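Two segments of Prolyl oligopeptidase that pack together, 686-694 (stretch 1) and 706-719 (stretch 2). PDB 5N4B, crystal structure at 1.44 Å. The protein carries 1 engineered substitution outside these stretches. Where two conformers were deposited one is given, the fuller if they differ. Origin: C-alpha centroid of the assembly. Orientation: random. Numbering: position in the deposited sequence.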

ATOM      1  N   HIS A 686     -31.749   0.642   7.411  1.00 14.84           N
ATOM      2  CA  HIS A 686     -30.796   0.913   6.352  1.00 14.18           C
ATOM      3  C   HIS A 686     -30.181  -0.384   5.898  1.00 13.42           C
ATOM      4  O   HIS A 686     -29.971  -1.279   6.725  1.00 13.57           O
ATOM      5  CB  HIS A 686     -29.705   1.850   6.873  1.00 12.69           C
ATOM      6  CG  HIS A 686     -30.281   3.034   7.582  1.00 14.50           C
ATOM      7  ND1 HIS A 686     -29.866   3.471   8.820  1.00 18.28           N
ATOM      8  CD2 HIS A 686     -31.235   3.886   7.174  1.00 15.03           C
ATOM      9  CE1 HIS A 686     -30.593   4.531   9.167  1.00 18.58           C
ATOM     10  NE2 HIS A 686     -31.426   4.802   8.183  1.00 18.57           N
ATOM     11  N   PRO A 687     -29.957  -0.551   4.602  1.00 12.14           N
ATOM     12  CA  PRO A 687     -29.484  -1.840   4.108  1.00 11.45           C
ATOM     13  C   PRO A 687     -28.088  -2.159   4.597  1.00 12.19           C
ATOM     14  O   PRO A 687     -27.214  -1.290   4.686  1.00 12.42           O
ATOM     15  CB  PRO A 687     -29.514  -1.663   2.582  1.00 14.24           C
ATOM     16  CG  PRO A 687     -29.298  -0.199   2.381  1.00 16.37           C
ATOM     17  CD  PRO A 687     -30.142   0.406   3.508  1.00 14.09           C
ATOM     18  N   LEU A 688     -27.891  -3.436   4.890  1.00 11.89           N
ATOM     19  CA  LEU A 688     -26.616  -4.010   5.325  1.00 10.86           C
ATOM     20  C   LEU A 688     -26.265  -5.056   4.274  1.00 11.37           C
ATOM     21  O   LEU A 688     -26.814  -6.161   4.278  1.00 13.06           O
ATOM     22  CB  LEU A 688     -26.715  -4.593   6.728  1.00 13.68           C
ATOM     23  CG  LEU A 688     -27.285  -3.574   7.739  1.00 14.77           C
ATOM     24  CD1 LEU A 688     -27.535  -4.230   9.088  1.00 20.31           C
ATOM     25  CD2 LEU A 688     -26.394  -2.395   7.977  1.00 16.83           C
ATOM     26  N   LEU A 689     -25.368  -4.729   3.359  1.00  9.43           N
ATOM     27  CA  LEU A 689     -25.150  -5.474   2.127  1.00  9.64           C
ATOM     28  C   LEU A 689     -23.675  -5.819   1.935  1.00 10.59           C
ATOM     29  O   LEU A 689     -22.785  -5.177   2.525  1.00 10.81           O
ATOM     30  CB  LEU A 689     -25.544  -4.654   0.911  1.00 13.81           C
ATOM     31  CG  LEU A 689     -26.964  -4.130   0.942  1.00 18.10           C
ATOM     32  CD1 LEU A 689     -27.162  -3.182  -0.229  1.00 20.44           C
ATOM     33  CD2 LEU A 689     -27.950  -5.258   0.941  1.00 18.43           C
ATOM     34  N   ILE A 690     -23.393  -6.842   1.122  1.00 10.90           N
ATOM     35  CA  ILE A 690     -22.018  -7.202   0.770  1.00 10.10           C
ATOM     36  C   ILE A 690     -21.933  -7.541  -0.708  1.00 12.49           C
ATOM     37  O   ILE A 690     -22.784  -8.267  -1.252  1.00 12.81           O
ATOM     38  CB  ILE A 690     -21.442  -8.334   1.655  1.00 11.25           C
ATOM     39  CG1 ILE A 690     -19.974  -8.585   1.304  1.00 10.93           C
ATOM     40  CG2 ILE A 690     -22.274  -9.625   1.515  1.00 12.25           C
ATOM     41  CD1 ILE A 690     -19.300  -9.469   2.353  1.00 13.49           C
ATOM     42  N   LYS A 691     -20.891  -6.999  -1.355  1.00 10.56           N
ATOM     43  CA  LYS A 691     -20.496  -7.329  -2.720  1.00 13.35           C
ATOM     44  C   LYS A 691     -19.281  -8.234  -2.662  1.00 13.50           C
ATOM     45  O   LYS A 691     -18.366  -8.007  -1.865  1.00 14.01           O
ATOM     46  CB  LYS A 691     -20.091  -6.064  -3.473  1.00 16.79           C
ATOM     47  CG  LYS A 691     -21.203  -5.276  -3.981  1.00 16.81           C
ATOM     48  CD  LYS A 691     -20.672  -4.021  -4.716  1.00 19.41           C
ATOM     49  CE  LYS A 691     -19.814  -4.349  -5.922  1.00 21.11           C
ATOM     50  NZ  LYS A 691     -19.385  -3.160  -6.733  1.00 21.50           N
ATOM     51  N   ILE A 692     -19.236  -9.231  -3.544  1.00 13.74           N
ATOM     52  CA  ILE A 692     -18.217 -10.270  -3.524  1.00 13.61           C
ATOM     53  C   ILE A 692     -17.741 -10.447  -4.956  1.00 17.00           C
ATOM     54  O   ILE A 692     -18.443 -11.060  -5.776  1.00 18.70           O
ATOM     55  CB  ILE A 692     -18.735 -11.593  -2.951  1.00 16.07           C
ATOM     56  CG1 ILE A 692     -19.310 -11.347  -1.540  1.00 19.43           C
ATOM     57  CG2 ILE A 692     -17.578 -12.588  -2.926  1.00 17.09           C
ATOM     58  CD1 ILE A 692     -20.305 -12.331  -1.011  1.00 22.70           C
ATOM     59  N   ASP A 693     -16.559  -9.945  -5.266  1.00 12.95           N
ATOM     60  CA  ASP A 693     -16.012 -10.120  -6.610  1.00 13.50           C
ATOM     61  C   ASP A 693     -15.429 -11.522  -6.716  1.00 15.06           C
ATOM     62  O   ASP A 693     -14.500 -11.847  -5.980  1.00 15.70           O
ATOM     63  CB  ASP A 693     -14.963  -9.048  -6.884  1.00 12.74           C
ATOM     64  CG  ASP A 693     -14.436  -9.068  -8.339  1.00 18.94           C
ATOM     65  OD1 ASP A 693     -14.516 -10.117  -9.010  1.00 18.52           O
ATOM     66  OD2 ASP A 693     -13.931  -8.028  -8.820  1.00 23.02           O
ATOM     67  N   LYS A 694     -15.945 -12.336  -7.638  1.00 14.63           N
ATOM     68  CA  LYS A 694     -15.564 -13.754  -7.710  1.00 15.60           C
ATOM     69  C   LYS A 694     -14.428 -14.036  -8.688  1.00 16.64           C
ATOM     70  O   LYS A 694     -14.057 -15.195  -8.854  1.00 18.97           O
ATOM     71  CB  LYS A 694     -16.807 -14.584  -7.972  1.00 19.53           C
ATOM     72  CG  LYS A 694     -17.667 -14.575  -6.690  1.00 22.37           C
ATOM     73  CD  LYS A 694     -18.904 -15.392  -6.761  1.00 25.52           C
ATOM     74  CE  LYS A 694     -19.487 -15.533  -5.369  1.00 25.92           C
ATOM     75  NZ  LYS A 694     -20.769 -16.235  -5.473  1.00 25.51           N
ATOM     76  N   ASP A 706     -11.955  -0.959 -16.209  1.00 12.25           N
ATOM     77  CA  ASP A 706     -13.395  -0.824 -16.359  1.00  9.58           C
ATOM     78  C   ASP A 706     -14.144  -1.331 -15.131  1.00 10.44           C
ATOM     79  O   ASP A 706     -15.146  -0.733 -14.703  1.00 11.94           O
ATOM     80  CB  ASP A 706     -13.897  -1.394 -17.692  1.00 11.58           C
ATOM     81  CG  ASP A 706     -13.565  -2.876 -17.946  1.00 15.42           C
ATOM     82  OD1 ASP A 706     -13.145  -3.636 -17.030  1.00 15.08           O
ATOM     83  OD2 ASP A 706     -13.776  -3.313 -19.142  1.00 15.19           O
ATOM     84  N   LYS A 707     -13.669  -2.419 -14.542  1.00 11.02           N
ATOM     85  CA  LYS A 707     -14.279  -2.921 -13.314  0.61 12.64           C
ATOM     86  C   LYS A 707     -14.028  -1.984 -12.138  1.00 11.69           C
ATOM     87  O   LYS A 707     -14.925  -1.787 -11.292  1.00 13.04           O
ATOM     88  CB  LYS A 707     -13.781  -4.340 -13.031  0.61 13.57           C
ATOM     89  CG  LYS A 707     -14.436  -5.009 -11.848  0.61 16.17           C
ATOM     90  CD  LYS A 707     -15.929  -5.110 -11.971  0.61 17.93           C
ATOM     91  CE  LYS A 707     -16.592  -5.934 -10.848  0.61 19.60           C
ATOM     92  NZ  LYS A 707     -16.407  -7.427 -10.905  0.61 21.87           N
ATOM     93  N   ASN A 708     -12.821  -1.423 -12.025  1.00 10.73           N
ATOM     94  CA  ASN A 708     -12.532  -0.445 -10.976  1.00 11.17           C
ATOM     95  C   ASN A 708     -13.489   0.739 -11.073  1.00 10.81           C
ATOM     96  O   ASN A 708     -14.032   1.207 -10.065  1.00 11.24           O
ATOM     97  CB  ASN A 708     -11.073  -0.012 -11.033  1.00 11.34           C
ATOM     98  CG  ASN A 708     -10.143  -1.031 -10.393  1.00 23.51           C
ATOM     99  OD1 ASN A 708     -10.555  -1.800  -9.528  1.00 27.03           O
ATOM    100  ND2 ASN A 708      -8.881  -1.025 -10.805  1.00 29.77           N
ATOM    101  N   VAL A 709     -13.765   1.221 -12.295  1.00 10.50           N
ATOM    102  CA  VAL A 709     -14.694   2.352 -12.461  1.00 10.62           C
ATOM    103  C   VAL A 709     -16.094   1.965 -12.034  1.00 11.68           C
ATOM    104  O   VAL A 709     -16.783   2.728 -11.324  1.00 11.38           O
ATOM    105  CB  VAL A 709     -14.643   2.853 -13.915  1.00 12.05           C
ATOM    106  CG1 VAL A 709     -15.825   3.794 -14.189  1.00 14.48           C
ATOM    107  CG2 VAL A 709     -13.296   3.533 -14.201  1.00 13.41           C
ATOM    108  N   LYS A 710     -16.542   0.781 -12.446  1.00 10.93           N
ATOM    109  CA  LYS A 710     -17.871   0.321 -12.099  1.00 11.07           C
ATOM    110  C   LYS A 710     -17.998   0.181 -10.596  1.00 12.12           C
ATOM    111  O   LYS A 710     -18.995   0.623 -10.006  1.00 12.27           O
ATOM    112  CB  LYS A 710     -18.133  -1.012 -12.811  1.00 12.79           C
ATOM    113  CG  LYS A 710     -19.573  -1.485 -12.756  1.00 18.65           C
ATOM    114  CD  LYS A 710     -19.923  -2.318 -11.525  1.00 17.54           C
ATOM    115  CE  LYS A 710     -21.370  -2.855 -11.604  1.00 17.89           C
ATOM    116  NZ  LYS A 710     -21.738  -3.601 -10.364  1.00 19.37           N
ATOM    117  N   ASP A 711     -16.987  -0.393  -9.954  1.00 10.78           N
ATOM    118  CA  ASP A 711     -17.026  -0.568  -8.507  1.00 12.29           C
ATOM    119  C   ASP A 711     -16.991   0.773  -7.787  1.00 12.29           C
ATOM    120  O   ASP A 711     -17.685   0.941  -6.781  1.00 12.12           O
ATOM    121  CB  ASP A 711     -15.873  -1.441  -8.033  1.00 13.02           C
ATOM    122  CG  ASP A 711     -16.074  -2.933  -8.368  1.00 17.99           C
ATOM    123  OD1 ASP A 711     -17.207  -3.366  -8.693  1.00 21.37           O
ATOM    124  OD2 ASP A 711     -15.011  -3.619  -8.396  1.00 25.49           O
ATOM    125  N   ALA A 712     -16.232   1.757  -8.292  1.00  9.90           N
ATOM    126  CA  ALA A 712     -16.225   3.076  -7.679  1.00  9.87           C
ATOM    127  C   ALA A 712     -17.605   3.722  -7.770  1.00  9.89           C
ATOM    128  O   ALA A 712     -18.089   4.332  -6.806  1.00 10.66           O
ATOM    129  CB  ALA A 712     -15.159   3.956  -8.341  1.00 10.43           C
ATOM    130  N   ALA A 713     -18.261   3.603  -8.918  1.00  8.84           N
ATOM    131  CA  ALA A 713     -19.587   4.180  -9.044  1.00 10.37           C
ATOM    132  C   ALA A 713     -20.575   3.532  -8.079  1.00 10.77           C
ATOM    133  O   ALA A 713     -21.423   4.215  -7.494  1.00 11.54           O
ATOM    134  CB  ALA A 713     -20.063   4.053 -10.486  1.00 12.69           C
ATOM    135  N   ASP A 714     -20.498   2.214  -7.908  1.00 10.22           N
ATOM    136  CA  ASP A 714     -21.376   1.536  -6.944  1.00 10.90           C
ATOM    137  C   ASP A 714     -21.128   2.051  -5.528  1.00 12.20           C
ATOM    138  O   ASP A 714     -22.075   2.333  -4.792  1.00 12.67           O
ATOM    139  CB  ASP A 714     -21.094   0.038  -6.948  1.00 11.96           C
ATOM    140  CG  ASP A 714     -21.719  -0.727  -8.099  1.00 14.51           C
ATOM    141  OD1 ASP A 714     -22.519  -0.163  -8.835  1.00 15.65           O
ATOM    142  OD2 ASP A 714     -21.383  -1.944  -8.249  1.00 17.21           O
ATOM    143  N   LYS A 715     -19.866   2.158  -5.138  1.00 10.83           N
ATOM    144  CA  LYS A 715     -19.510   2.559  -3.776  1.00  9.97           C
ATOM    145  C   LYS A 715     -19.958   3.984  -3.485  1.00 10.38           C
ATOM    146  O   LYS A 715     -20.660   4.254  -2.499  1.00  9.99           O
ATOM    147  CB  LYS A 715     -17.990   2.461  -3.571  1.00 13.35           C
ATOM    148  CG  LYS A 715     -17.479   3.166  -2.379  1.00 15.97           C
ATOM    149  CD  LYS A 715     -16.034   2.779  -2.111  1.00 23.00           C
ATOM    150  CE  LYS A 715     -15.088   3.519  -2.935  1.00 24.16           C
ATOM    151  NZ  LYS A 715     -13.749   3.597  -2.184  1.00 27.77           N
ATOM    152  N   TRP A 716     -19.551   4.922  -4.350  1.00  9.41           N
ATOM    153  CA  TRP A 716     -19.851   6.323  -4.091  0.51  9.85           C
ATOM    154  C   TRP A 716     -21.325   6.612  -4.341  1.00 10.54           C
ATOM    155  O   TRP A 716     -21.919   7.458  -3.662  1.00 11.87           O
ATOM    156  CB  TRP A 716     -18.934   7.244  -4.912  0.51 10.23           C
ATOM    157  CG  TRP A 716     -17.482   7.072  -4.596  0.51 10.76           C
ATOM    158  CD1 TRP A 716     -16.480   6.746  -5.477  0.51  9.09           C
ATOM    159  CD2 TRP A 716     -16.860   7.184  -3.310  0.51 12.87           C
ATOM    160  NE1 TRP A 716     -15.283   6.663  -4.815  0.51 12.77           N
ATOM    161  CE2 TRP A 716     -15.486   6.902  -3.481  0.51  9.53           C
ATOM    162  CE3 TRP A 716     -17.335   7.490  -2.035  0.51 14.01           C
ATOM    163  CZ2 TRP A 716     -14.575   6.931  -2.424  0.51 13.83           C
ATOM    164  CZ3 TRP A 716     -16.435   7.512  -0.984  0.51 20.03           C
ATOM    165  CH2 TRP A 716     -15.072   7.243  -1.182  0.51 15.99           C
ATOM    166  N   GLY A 717     -21.941   5.901  -5.276  1.00 10.26           N
ATOM    167  CA  GLY A 717     -23.387   6.043  -5.467  1.00 10.92           C
ATOM    168  C   GLY A 717     -24.181   5.519  -4.287  1.00 10.47           C
ATOM    169  O   GLY A 717     -25.184   6.125  -3.873  1.00 11.39           O
ATOM    170  N   PHE A 718     -23.728   4.416  -3.719  1.00  9.90           N
ATOM    171  CA  PHE A 718     -24.364   3.880  -2.514  1.00 10.70           C
ATOM    172  C   PHE A 718     -24.297   4.901  -1.398  1.00  8.87           C
ATOM    173  O   PHE A 718     -25.283   5.164  -0.710  1.00 10.97           O
ATOM    174  CB  PHE A 718     -23.717   2.565  -2.113  1.00 10.28           C
ATOM    175  CG  PHE A 718     -24.263   1.980  -0.822  1.00 10.12           C
ATOM    176  CD1 PHE A 718     -25.340   1.120  -0.893  1.00 13.94           C
ATOM    177  CD2 PHE A 718     -23.701   2.269   0.381  1.00 12.09           C
ATOM    178  CE1 PHE A 718     -25.904   0.558   0.256  1.00 13.17           C
ATOM    179  CE2 PHE A 718     -24.242   1.713   1.548  1.00 11.06           C
ATOM    180  CZ  PHE A 718     -25.322   0.861   1.475  1.00 12.00           C
ATOM    181  N   ILE A 719     -23.116   5.467  -1.193  1.00  9.10           N
ATOM    182  CA  ILE A 719     -22.951   6.464  -0.157  1.00 10.73           C
ATOM    183  C   ILE A 719     -23.856   7.655  -0.436  1.00 12.52           C
ATOM    184  O   ILE A 719     -24.536   8.159   0.460  1.00 11.37           O
ATOM    185  CB  ILE A 719     -21.478   6.870  -0.030  1.00 11.90           C
ATOM    186  CG1 ILE A 719     -20.665   5.767   0.661  1.00  9.86           C
ATOM    187  CG2 ILE A 719     -21.361   8.187   0.742  1.00 11.38           C
ATOM    188  CD1 ILE A 719     -19.191   5.941   0.575  1.00 14.33           C
TER
HETATM  189  O   HOH W   1     -18.063  -1.187  -5.017  1.00 15.84           O
HETATM  190  O   HOH W   2     -14.990  -9.782 -11.764  1.00 25.08           O

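A β-strand, 688-693, lies against a helix that spans all of 706-719, the two running almost exactly antiparallel (175° between their N-to-C directions) with axes 11.8 Å apart at closest approach. At that spacing the backbones do not touch, and side chains fill the gap. Strand alternation decides which of them take part: Leu689, Lys691 and Asp693 point toward the helix, and Pro687, just before the strand, does the same, whereas Leu688, Ile690 and Ile692 make no contact with it. The helix answers with Lys707, Asp711, Asp714 and Phe718, spaced three or four residues apart and so brought to one side by the helical repeat. Because the chains run in opposite directions, the start of the strand meets the C-terminal part of this helical segment. The contact is modest, 286 Å² over both sides, and changes from apolar to charged along its length.

Lys691 has the most surface covered and holds the centre. Its side chain, t at chi2 and chi4 but bent at chi3 (p), carries NZ between two carboxylates one helical turn apart: Lys691 NZ donates to Asp711 OD1 at 2.9 Å and to Asp714 OD2 at 2.8 Å, both salt bridges. Water 1 takes a third hydrogen bond from Lys691 NZ (2.9 Å to the water O) and donates to the backbone, its O lying 2.8 Å from Asp711 O. Lys710 NZ also binds Asp714 OD2, at 2.7 Å, so one carboxylate oxygen serves two ammonium groups. This shared anion helps offset the repulsion between Lys691 NZ and Lys710 NZ, 4.3 Å apart.

Phe718, next in covered area, forms the apolar end. Its CE1 lies 4.0 Å from Leu689 CD1 and 4.1 Å from Pro687 CG, both van der Waals contacts with an obliquely placed ring. All three residues are buried in the protein, and this contact covers part of their apolar surface.

Asp693 closes the other end, reaching Lys707 near the start of the helical segment. Lys707 NZ stands 3.3 Å from Asp693 OD2, a salt bridge whose hydrogen bond is weak. Water 2 supplements it through the other carboxylate oxygen, donating to Asp693 OD1 (2.8 Å from the water O) and accepting a weak hydrogen bond from Lys707 NZ (Lys707 NZ to the water O, 2.9 Å). Asp693 OD2 also comes within 4.6 Å of Asp711 OD2, a proximity of like charges eased by the lysines nearby.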